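Local coordinates for protein-tyrosine-phosphatase (Chaetomium thermophilum var. thermophilum DSM 1495, PDB 5M43) that probably acts as a dual-specificity protein phosphatase, this chain being the phosphatase domain of the longer Yvh1 protein, at residues Met160-Leu163 with Glu164-Trp167; Asp60-Glu63 with Asp64-Ile67; Tyr122-Arg125 with Phe126-Asp130; His102-Gly106 with Lys107-Val111. All coordinates share one frame; numbering follows the deposited sequence. Where two conformers were deposited one is given.

Interaction 1. Residues Met160-Leu163 with Glu164-Trp167; sequences MRQL and EMWW
Leu163 O lies oblique to the indole ring of Trp166, and it sits 3.3 Å from Trp166 CB, the carbon that carries the ring. The Trp166 side chain also touches Leu71, Pro72 and Val75 of helix 71-83, with Cys171 and Pro172, while its NE1 gives the indole N-H to Ala116 O of helix 109-121. The same Leu163 O approaches Trp167 CB, 3.7 Å away, and the side chain of Trp167 touches Ala135, Ala138 and Leu119. Both tryptophans set CG anti to the backbone N (chi1 178° and 180°), which swings the two rings clear of the preceding turn and into different neighbours. Beneath them runs helix 157-168 of the dual specificity phosphatase catalytic domain, which packs there on helices 71-83, 109-121 and 135-147. Its regular bonding from residue i to i+4 is the frame of the contact: Glu164 N to Met160 O, Met165 N to Arg161 O, Trp166 N to Gln162 O at 2.8 Å, and Trp167 N to Leu163 O at 3.0 Å. The remaining side chains divide round this cylinder. Glu164 passes alongside the earlier turn, its CG 3.6 Å from Met160 O. Met165 rests CG near Arg161 O (3.1 Å) and CB near Gln162 O (3.4 Å). Its chain bends at chi3 and runs broadly the same way as that of Gln162, though the close approach modelled between the two is doubtful.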
loop_
_atom_site.group_PDB
_atom_site.type_symbol
_atom_site.label_atom_id
_atom_site.label_comp_id
_atom_site.label_asym_id
_atom_site.label_seq_id
_atom_site.Cartn_x
_atom_site.Cartn_y
_atom_site.Cartn_z
ATOM N N MET A 160 -1.562 -2.169 13.358
ATOM C CA MET A 160 -1.718 -3.629 13.352
ATOM C C MET A 160 -3.107 -4.020 13.836
ATOM O O MET A 160 -3.754 -4.879 13.222
ATOM C CB MET A 160 -0.642 -4.295 14.225
ATOM C CG MET A 160 0.758 -4.105 13.610
ATOM S SD MET A 160 1.051 -4.968 12.063
ATOM C CE MET A 160 1.204 -6.620 12.694
ATOM N N ARG A 161 -3.576 -3.389 14.919
ATOM C CA ARG A 161 -4.930 -3.661 15.413
ATOM C C ARG A 161 -5.977 -3.346 14.352
ATOM O O ARG A 161 -6.958 -4.088 14.197
ATOM C CB ARG A 161 -5.238 -2.855 16.695
ATOM C CG ARG A 161 -4.386 -3.327 17.841
ATOM C CD ARG A 161 -4.733 -2.632 19.198
ATOM N NE ARG A 161 -4.685 -1.162 19.205
ATOM C CZ ARG A 161 -3.639 -0.455 19.678
ATOM N NH1 ARG A 161 -3.673 0.888 19.708
ATOM N NH2 ARG A 161 -2.537 -1.078 20.106
ATOM N N GLN A 162 -5.826 -2.223 13.647
ATOM C CA GLN A 162 -6.827 -1.843 12.649
ATOM C C GLN A 162 -6.809 -2.774 11.459
ATOM O O GLN A 162 -7.838 -2.965 10.835
ATOM C CB GLN A 162 -6.606 -0.393 12.208
ATOM C CG GLN A 162 -6.800 0.579 13.407
ATOM C CD GLN A 162 -6.470 2.015 13.139
ATOM O OE1 GLN A 162 -5.638 2.612 13.858
ATOM N NE2 GLN A 162 -7.191 2.628 12.252
ATOM N N LEU A 163 -5.635 -3.290 11.094
ATOM C CA LEU A 163 -5.599 -4.299 10.027
ATOM C C LEU A 163 -6.325 -5.567 10.438
ATOM O O LEU A 163 -6.940 -6.239 9.596
ATOM C CB LEU A 163 -4.146 -4.629 9.659
ATOM C CG LEU A 163 -3.483 -3.497 8.880
ATOM C CD1 LEU A 163 -1.959 -3.798 8.822
ATOM C CD2 LEU A 163 -4.041 -3.357 7.455
ATOM N N GLU A 164 -6.262 -5.924 11.728
ATOM C CA GLU A 164 -7.045 -7.063 12.195
ATOM C C GLU A 164 -8.524 -6.750 12.094
ATOM O O GLU A 164 -9.316 -7.606 11.663
ATOM C CB GLU A 164 -6.665 -7.442 13.637
ATOM C CG GLU A 164 -5.252 -8.053 13.778
ATOM C CD GLU A 164 -4.780 -8.095 15.239
ATOM O OE1 GLU A 164 -3.562 -8.278 15.443
ATOM O OE2 GLU A 164 -5.609 -7.911 16.143
ATOM N N MET A 165 -8.913 -5.512 12.437
ATOM C CA MET A 165 -10.319 -5.113 12.223
ATOM C C MET A 165 -10.711 -5.224 10.755
ATOM O O MET A 165 -11.782 -5.741 10.424
ATOM C CB MET A 165 -10.552 -3.667 12.683
ATOM C CG MET A 165 -10.012 -3.355 14.024
ATOM S SD MET A 165 -10.558 -1.741 14.626
ATOM C CE MET A 165 -9.627 -0.454 14.028
ATOM N N TRP A 166 -9.859 -4.710 9.870
ATOM C CA TRP A 166 -10.094 -4.793 8.414
ATOM C C TRP A 166 -10.382 -6.226 7.962
ATOM O O TRP A 166 -11.400 -6.502 7.291
ATOM C CB TRP A 166 -8.846 -4.223 7.743
ATOM C CG TRP A 166 -8.830 -4.256 6.215
ATOM C CD1 TRP A 166 -7.919 -4.896 5.408
ATOM C CD2 TRP A 166 -9.746 -3.573 5.343
ATOM N NE1 TRP A 166 -8.235 -4.666 4.085
ATOM C CE2 TRP A 166 -9.315 -3.835 4.013
ATOM C CE3 TRP A 166 -10.859 -2.736 5.564
ATOM C CZ2 TRP A 166 -9.958 -3.318 2.912
ATOM C CZ3 TRP A 166 -11.500 -2.213 4.473
ATOM C CH2 TRP A 166 -11.039 -2.512 3.147
ATOM N N TRP A 167 -9.534 -7.162 8.376
ATOM C CA TRP A 167 -9.737 -8.588 8.061
ATOM C C TRP A 167 -11.056 -9.100 8.614
ATOM O O TRP A 167 -11.848 -9.769 7.920
ATOM C CB TRP A 167 -8.588 -9.398 8.665
ATOM C CG TRP A 167 -8.652 -10.900 8.438
ATOM C CD1 TRP A 167 -9.048 -11.851 9.320
ATOM C CD2 TRP A 167 -8.230 -11.604 7.253
ATOM N NE1 TRP A 167 -8.912 -13.101 8.777
ATOM C CE2 TRP A 167 -8.394 -12.983 7.511
ATOM C CE3 TRP A 167 -7.754 -11.201 6.002
ATOM C CZ2 TRP A 167 -8.107 -13.968 6.542
ATOM C CZ3 TRP A 167 -7.416 -12.175 5.072
ATOM C CH2 TRP A 167 -7.643 -13.543 5.338
#

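Interaction 2. Residues Asp60-Glu63 with Asp64-Ile67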
loop_
_atom_site.group_PDB
_atom_site.type_symbol
_atom_site.label_atom_id
_atom_site.label_comp_id
_atom_site.label_asym_id
_atom_site.label_seq_id
_atom_site.Cartn_x
_atom_site.Cartn_y
_atom_site.Cartn_z
ATOM N N ASP A 60 -0.623 10.611 10.330
ATOM C CA ASP A 60 0.635 10.463 11.038
ATOM C C ASP A 60 0.868 9.018 11.414
ATOM O O ASP A 60 -0.061 8.207 11.479
ATOM C CB ASP A 60 0.635 11.310 12.317
ATOM C CG ASP A 60 1.054 12.737 12.088
ATOM O OD1 ASP A 60 1.183 13.175 10.914
ATOM O OD2 ASP A 60 1.227 13.445 13.141
ATOM N N ASP A 61 2.121 8.707 11.719
ATOM C CA ASP A 61 2.463 7.339 12.101
ATOM C C ASP A 61 2.396 7.233 13.617
ATOM O O ASP A 61 3.415 7.210 14.339
ATOM C CB ASP A 61 3.864 6.975 11.608
ATOM C CG ASP A 61 4.223 5.582 12.000
ATOM O OD1 ASP A 61 3.284 4.767 12.122
ATOM O OD2 ASP A 61 5.412 5.275 12.135
ATOM N N MET A 62 1.166 7.182 14.117
ATOM C CA MET A 62 0.919 7.103 15.546
ATOM C C MET A 62 -0.198 6.117 15.782
ATOM O O MET A 62 -1.072 5.960 14.931
ATOM C CB MET A 62 0.547 8.461 16.143
ATOM C CG MET A 62 1.768 9.353 16.127
ATOM S SD MET A 62 1.397 10.776 17.068
ATOM C CE MET A 62 0.441 11.684 15.880
ATOM N N GLU A 63 -0.157 5.461 16.947
ATOM C CA GLU A 63 -1.094 4.366 17.238
ATOM C C GLU A 63 -2.551 4.817 17.359
ATOM O O GLU A 63 -3.446 3.990 17.189
ATOM C CB GLU A 63 -0.673 3.659 18.530
ATOM C CG GLU A 63 0.662 2.939 18.432
ATOM C CD GLU A 63 1.175 2.425 19.776
ATOM O OE1 GLU A 63 0.321 2.096 20.652
ATOM O OE2 GLU A 63 2.420 2.344 19.941
ATOM N N ASP A 64 -2.792 6.101 17.600
ATOM C CA ASP A 64 -4.116 6.694 17.736
ATOM C C ASP A 64 -4.664 7.231 16.433
ATOM O O ASP A 64 -5.683 7.939 16.443
ATOM C CB ASP A 64 -3.985 7.871 18.693
ATOM C CG ASP A 64 -2.856 8.791 18.219
ATOM O OD1 ASP A 64 -1.693 8.517 18.593
ATOM O OD2 ASP A 64 -3.088 9.704 17.383
ATOM N N GLN A 65 -3.982 6.996 15.311
ATOM C CA GLN A 65 -4.428 7.583 14.082
ATOM C C GLN A 65 -5.356 6.558 13.466
ATOM O O GLN A 65 -5.035 5.368 13.455
ATOM C CB GLN A 65 -3.232 7.844 13.166
ATOM C CG GLN A 65 -2.342 8.981 13.764
ATOM C CD GLN A 65 -2.946 10.298 13.430
ATOM O OE1 GLN A 65 -3.012 10.692 12.247
ATOM N NE2 GLN A 65 -3.412 11.004 14.455
ATOM N N ASP A 66 -6.440 7.031 12.866
ATOM C CA ASP A 66 -7.432 6.145 12.218
ATOM C C ASP A 66 -7.020 5.954 10.768
ATOM O O ASP A 66 -7.094 6.888 9.972
ATOM C CB ASP A 66 -8.803 6.790 12.320
ATOM C CG ASP A 66 -9.912 5.935 11.780
ATOM O OD1 ASP A 66 -9.664 4.888 11.158
ATOM O OD2 ASP A 66 -11.077 6.398 11.978
ATOM N N ILE A 67 -6.477 4.773 10.441
ATOM C CA ILE A 67 -6.182 4.426 9.055
ATOM C C ILE A 67 -7.272 3.500 8.517
ATOM O O ILE A 67 -7.478 3.440 7.290
ATOM C CB ILE A 67 -4.796 3.787 8.965
ATOM C CG1 ILE A 67 -4.293 3.712 7.511
ATOM C CG2 ILE A 67 -4.778 2.461 9.663
ATOM C CD1 ILE A 67 -2.703 3.543 7.515
#
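Gln65 folds its side chain back over the main chain of Asp60, with CG 3.3 Å from Asp60 O and CD 3.9 Å from Asp60 CB. The fold comes from a bend at chi2 (-81°), which turns the amide across the mouth of the loop instead of letting it run outward. There OE1 accepts the N-H of Asp60 at 3.1 Å; the bond is nearly straight (169°), but the donor stands above the amide plane. The other end of the amide works within its plane: Gln65 NE2 donates to Asp64 OD2 at 3.2 Å, almost linearly and nearly in line with the C-O bond of the carboxylate. Asp64 offers that oxygen by placing CG between its own backbone N and carbonyl carbon, the crowded position. Behind the side chains, Gln65 N bonds to Met62 O at 3.1 Å and closes a type I beta turn from Met62 to Gln65, in the exposed loop between strand 53-56 and helix 71-83. With an alanine here, Asp60 N and Asp64 OD2 would probably lose the amide that bridges them, leaving the Asp64 carboxylate freer to turn. A single neutral amide thus spends its acceptor on a main-chain N-H and one donor on an acid, a pairing that fixes which way round the group sits and probably eases the negative charge of Asp64 a little.

Interaction 3. Residues Tyr122-Arg125 with Phe126-Asp130. With NO3 (nitrate ion), chain C.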
loop_
_atom_site.group_PDB
_atom_site.type_symbol
_atom_site.label_atom_id
_atom_site.label_comp_id
_atom_site.label_asym_id
_atom_site.label_seq_id
_atom_site.Cartn_x
_atom_site.Cartn_y
_atom_site.Cartn_z
ATOM N N TYR A 122 -5.748 -11.197 -1.829
ATOM C CA TYR A 122 -5.286 -12.583 -1.689
ATOM C C TYR A 122 -5.605 -13.203 -0.321
ATOM O O TYR A 122 -4.719 -13.739 0.366
ATOM C CB TYR A 122 -3.794 -12.653 -1.963
ATOM C CG TYR A 122 -3.329 -12.001 -3.234
ATOM C CD1 TYR A 122 -2.692 -10.763 -3.193
ATOM C CD2 TYR A 122 -3.506 -12.626 -4.462
ATOM C CE1 TYR A 122 -2.225 -10.148 -4.354
ATOM C CE2 TYR A 122 -3.049 -12.022 -5.619
ATOM C CZ TYR A 122 -2.418 -10.786 -5.559
ATOM O OH TYR A 122 -1.951 -10.237 -6.737
ATOM N N PRO A 123 -6.877 -13.225 0.065
ATOM C CA PRO A 123 -7.210 -13.762 1.388
ATOM C C PRO A 123 -6.786 -15.209 1.586
ATOM O O PRO A 123 -6.401 -15.575 2.697
ATOM C CB PRO A 123 -8.747 -13.601 1.451
ATOM C CG PRO A 123 -9.195 -13.489 -0.011
ATOM C CD PRO A 123 -8.069 -12.731 -0.664
ATOM N N TYR A 124 -6.885 -16.069 0.558
ATOM C CA TYR A 124 -6.487 -17.455 0.778
ATOM C C TYR A 124 -4.992 -17.611 0.982
ATOM O O TYR A 124 -4.564 -18.552 1.666
ATOM C CB TYR A 124 -6.935 -18.320 -0.384
ATOM C CG TYR A 124 -8.424 -18.446 -0.455
ATOM C CD1 TYR A 124 -9.100 -19.321 0.366
ATOM C CD2 TYR A 124 -9.158 -17.645 -1.320
ATOM C CE1 TYR A 124 -10.466 -19.424 0.310
ATOM C CE2 TYR A 124 -10.525 -17.752 -1.401
ATOM C CZ TYR A 124 -11.182 -18.634 -0.579
ATOM O OH TYR A 124 -12.572 -18.771 -0.668
ATOM N N ARG A 125 -4.187 -16.727 0.409
ATOM C CA ARG A 125 -2.757 -16.781 0.672
ATOM C C ARG A 125 -2.448 -16.595 2.156
ATOM O O ARG A 125 -1.479 -17.170 2.669
ATOM C CB ARG A 125 -2.034 -15.731 -0.175
ATOM C CG ARG A 125 -0.535 -15.721 -0.013
ATOM C CD ARG A 125 0.036 -14.463 -0.673
ATOM N NE ARG A 125 -0.117 -14.445 -2.133
ATOM C CZ ARG A 125 0.119 -13.354 -2.876
ATOM N NH1 ARG A 125 0.494 -12.183 -2.291
ATOM N NH2 ARG A 125 -0.063 -13.432 -4.195
ATOM N N PHE A 126 -3.231 -15.774 2.850
ATOM C CA PHE A 126 -2.964 -15.424 4.240
ATOM C C PHE A 126 -3.880 -16.153 5.213
ATOM O O PHE A 126 -3.955 -15.769 6.389
ATOM C CB PHE A 126 -3.056 -13.909 4.406
ATOM C CG PHE A 126 -2.175 -13.192 3.459
ATOM C CD1 PHE A 126 -0.798 -13.360 3.550
ATOM C CD2 PHE A 126 -2.698 -12.424 2.424
ATOM C CE1 PHE A 126 0.050 -12.733 2.673
ATOM C CE2 PHE A 126 -1.849 -11.775 1.527
ATOM C CZ PHE A 126 -0.462 -11.957 1.623
ATOM N N GLY A 127 -4.569 -17.195 4.744
ATOM C CA GLY A 127 -5.271 -18.146 5.590
ATOM C C GLY A 127 -6.797 -18.145 5.586
ATOM O O GLY A 127 -7.393 -18.716 6.512
ATOM N N LYS A 128 -7.447 -17.564 4.577
ATOM C CA LYS A 128 -8.897 -17.383 4.632
ATOM C C LYS A 128 -9.687 -18.643 5.025
ATOM O O LYS A 128 -10.829 -18.509 5.482
ATOM C CB LYS A 128 -9.432 -16.834 3.303
ATOM C CG LYS A 128 -10.962 -16.687 3.267
ATOM C CD LYS A 128 -11.499 -16.025 1.996
ATOM C CE LYS A 128 -12.946 -16.475 1.747
ATOM N NZ LYS A 128 -13.910 -15.317 1.702
ATOM N N SER A 129 -9.138 -19.859 4.954
ATOM C CA SER A 129 -9.882 -20.906 5.670
ATOM C C SER A 129 -9.049 -22.127 6.038
ATOM O O SER A 129 -9.472 -23.266 5.809
ATOM C CB SER A 129 -11.129 -21.351 4.900
ATOM O OG SER A 129 -12.195 -20.447 5.145
ATOM N N ASP A 130 -7.916 -21.924 6.688
ATOM C CA ASP A 130 -7.662 -22.744 7.865
ATOM C C ASP A 130 -8.643 -22.200 8.894
ATOM O O ASP A 130 -8.722 -20.990 9.064
ATOM C CB ASP A 130 -6.219 -22.635 8.382
ATOM C CG ASP A 130 -5.178 -22.567 7.265
ATOM O OD1 ASP A 130 -5.324 -23.289 6.252
ATOM O OD2 ASP A 130 -4.207 -21.779 7.399
HETATM N N NO3 C . -5.999 -15.701 -2.783
HETATM O O1 NO3 C . -7.063 -15.354 -2.263
HETATM O O2 NO3 C . -5.875 -15.652 -4.032
HETATM O O3 NO3 C . -5.042 -16.088 -2.063
#
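A type I beta turn from Tyr124 to Gly127 reverses the chain just after helix 109-121, and the turn is braced by Pro123 O, which accepts the N-H of Lys128 at 2.9 Å and a weak bond from Phe126 N. The closing bond of the turn itself, Gly127 N to Tyr124 O, is also weak. Gly127 takes a positive phi (110°) that would jam a side chain against the preceding carbonyl. Across the turn, Lys128 extends over one face of the Tyr124 ring: its CD lies 3.9 Å from the ring centroid in a CH-pi contact, displaced towards the rim, and CE goes on to within 3.4 Å of Tyr124 OH. The same aliphatic run lies beside Pro123, with CD 3.7 Å from Pro123 CB. A second CH-pi contact sets Arg125 CG 4.1 Å from the centroid of the Phe126 ring. With chi1 at -178° Arg125 CG stands opposite the backbone N and over Phe126; a bend at chi3 (-67°) then turns the guanidinium over the face of Tyr122. A nitrate, probably from the crystallisation liquor, accepts the N-H of Tyr124 on O1. Arg125 N holds its O3 at 2.7 Å, and the ion reaches the edges of both tyrosine rings. Phe126 is buried, touching Leu118 and Leu119 of helix 109-121 and Arg141 and Ala142 of helix 135-147, while Arg125 forms a cation-pi contact with Trp145, so the turn is fastened to the two helices it connects.

Interaction 4. Residues His102-Gly106 with Lys107-Val111. With NO3 (nitrate ion), chain B.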
loop_
_atom_site.group_PDB
_atom_site.type_symbol
_atom_site.label_atom_id
_atom_site.label_comp_id
_atom_site.label_asym_id
_atom_site.label_seq_id
_atom_site.Cartn_x
_atom_site.Cartn_y
_atom_site.Cartn_z
ATOM N N HIS A 102 3.873 5.102 -0.772
ATOM C CA HIS A 102 4.984 5.520 0.086
ATOM C C HIS A 102 4.490 6.269 1.324
ATOM O O HIS A 102 3.362 6.765 1.381
ATOM C CB HIS A 102 6.003 6.464 -0.657
ATOM C CG HIS A 102 5.526 7.885 -0.716
ATOM N ND1 HIS A 102 5.877 8.830 0.234
ATOM C CD2 HIS A 102 4.697 8.518 -1.596
ATOM C CE1 HIS A 102 5.289 9.970 -0.058
ATOM N NE2 HIS A 102 4.590 9.817 -1.168
ATOM N N CYS A 103 5.396 6.451 2.286
ATOM C CA CYS A 103 5.096 7.312 3.438
ATOM C C CYS A 103 6.386 8.045 3.797
ATOM O O CYS A 103 7.106 8.449 2.877
ATOM C CB CYS A 103 4.538 6.517 4.638
ATOM S SG CYS A 103 5.510 5.087 5.205
ATOM N N ALA A 104 6.724 8.146 5.070
ATOM C CA ALA A 104 8.036 8.774 5.363
ATOM C C ALA A 104 9.155 7.753 5.314
ATOM O O ALA A 104 10.156 7.950 4.615
ATOM C CB ALA A 104 8.004 9.510 6.716
ATOM N N MET A 105 9.046 6.709 6.111
ATOM C CA MET A 105 10.123 5.724 6.155
ATOM C C MET A 105 9.870 4.531 5.260
ATOM O O MET A 105 10.821 3.770 5.032
ATOM C CB MET A 105 10.331 5.201 7.585
ATOM C CG MET A 105 10.730 6.234 8.651
ATOM S SD MET A 105 10.784 5.493 10.268
ATOM C CE MET A 105 12.074 4.279 9.967
ATOM N N GLY A 106 8.662 4.369 4.672
ATOM C CA GLY A 106 8.369 3.099 4.049
ATOM C C GLY A 106 8.359 1.948 5.025
ATOM O O GLY A 106 8.734 0.821 4.661
ATOM N N LYS A 107 7.870 2.190 6.249
ATOM C CA LYS A 107 7.891 1.226 7.340
ATOM C C LYS A 107 6.494 0.928 7.857
ATOM O O LYS A 107 6.145 -0.241 8.037
ATOM C CB LYS A 107 8.754 1.725 8.536
ATOM C CG LYS A 107 8.655 0.836 9.743
ATOM C CD LYS A 107 9.535 1.425 10.849
ATOM C CE LYS A 107 9.426 0.590 12.084
ATOM N NZ LYS A 107 10.151 1.298 13.272
ATOM N N SER A 108 5.702 1.962 8.146
ATOM C CA SER A 108 4.474 1.782 8.922
ATOM C C SER A 108 3.236 2.217 8.136
ATOM O O SER A 108 2.361 1.389 7.832
ATOM C CB SER A 108 4.629 2.546 10.244
ATOM O OG SER A 108 3.423 2.391 11.015
ATOM N N ARG A 109 3.141 3.488 7.756
ATOM C CA ARG A 109 1.930 3.958 7.067
ATOM C C ARG A 109 1.748 3.256 5.697
ATOM O O ARG A 109 0.684 2.700 5.415
ATOM C CB ARG A 109 1.981 5.464 6.885
ATOM C CG ARG A 109 1.595 6.213 8.195
ATOM C CD ARG A 109 1.901 7.648 8.022
ATOM N NE ARG A 109 3.355 7.872 8.172
ATOM C CZ ARG A 109 3.885 9.080 8.345
ATOM N NH1 ARG A 109 3.091 10.154 8.383
ATOM N NH2 ARG A 109 5.233 9.223 8.510
ATOM N N SER A 110 2.758 3.320 4.825
ATOM C CA SER A 110 2.617 2.754 3.485
ATOM C C SER A 110 2.453 1.235 3.549
ATOM O O SER A 110 1.731 0.648 2.743
ATOM C CB SER A 110 3.845 3.105 2.586
ATOM O OG SER A 110 5.006 2.735 3.285
ATOM N N VAL A 111 3.169 0.593 4.480
ATOM C CA VAL A 111 3.111 -0.853 4.607
ATOM C C VAL A 111 1.712 -1.268 5.029
ATOM O O VAL A 111 1.213 -2.317 4.607
ATOM C CB VAL A 111 4.190 -1.325 5.607
ATOM C CG1 VAL A 111 4.074 -2.800 6.000
ATOM C CG2 VAL A 111 5.584 -1.137 4.968
HETATM N N NO3 B . 6.250 5.652 8.248
HETATM O O1 NO3 B . 6.933 4.600 8.109
HETATM O O2 NO3 B . 6.729 6.768 7.925
HETATM O O3 NO3 B . 5.027 5.544 8.547
#
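Lys107 runs beside Met105, pointing the same way, with CD 3.9 Å from Met105 CE, while its backbone N donates to O1 of a nitrate probably taken from the crystallisation liquor. Ser108 N bonds to that same oxygen at 2.9 Å; its hydroxyl pairs with Asp61. Arg109 grips the ion twice through its side chain, NE to O3 and NH2 to O2, each at 2.9 Å, with the nitrate lying in the guanidinium plane at its edge. Its own N-H also reaches O3, and Met105 N supplies O2 from the other segment (2.9 Å). A leucine here would remove the NE and NH2 donors, and the anion would probably be less firmly held, by backbone N-H groups alone; Ile59 O would probably lose its mate on NH1 too. Ser110 N points to Cys103 SG at 3.3 Å, in a nearly straight bond (165°), and the sulfur sits 3.2 Å beneath the nitrate N. Val111 closes the run, CG2 touching Gly106 O at 3.7 Å. The loop from Cys103 to Arg109, between strand 99-102 and helix 109-121, is the P-loop of the protein-tyrosine phosphatases, with its CX5R signature, and the nitrate occupies the place where substrate phosphate would be expected.

In the fold
From the N terminus, interaction 2 comes first, closing a tight turn in the loop between strand 53-56 and helix 71-83. Interaction 4 follows, joining the end of central strand 99-102 to helix 109-121, and interaction 3 turns the chain at the far end of that helix. Interaction 1 lies last, on helix 157-168. The four stand in series, none nesting or crossing. In space interaction 2 is the bridge: Asp61 meets the Ser108 hydroxyl of interaction 4, and Gln162 of interaction 1 packs on residues 65-67. Interaction 1 also reaches interaction 3 where Trp167 touches Pro123 and Lys128. Interactions 2 and 3 remain apart, centres about 26 Å from each other.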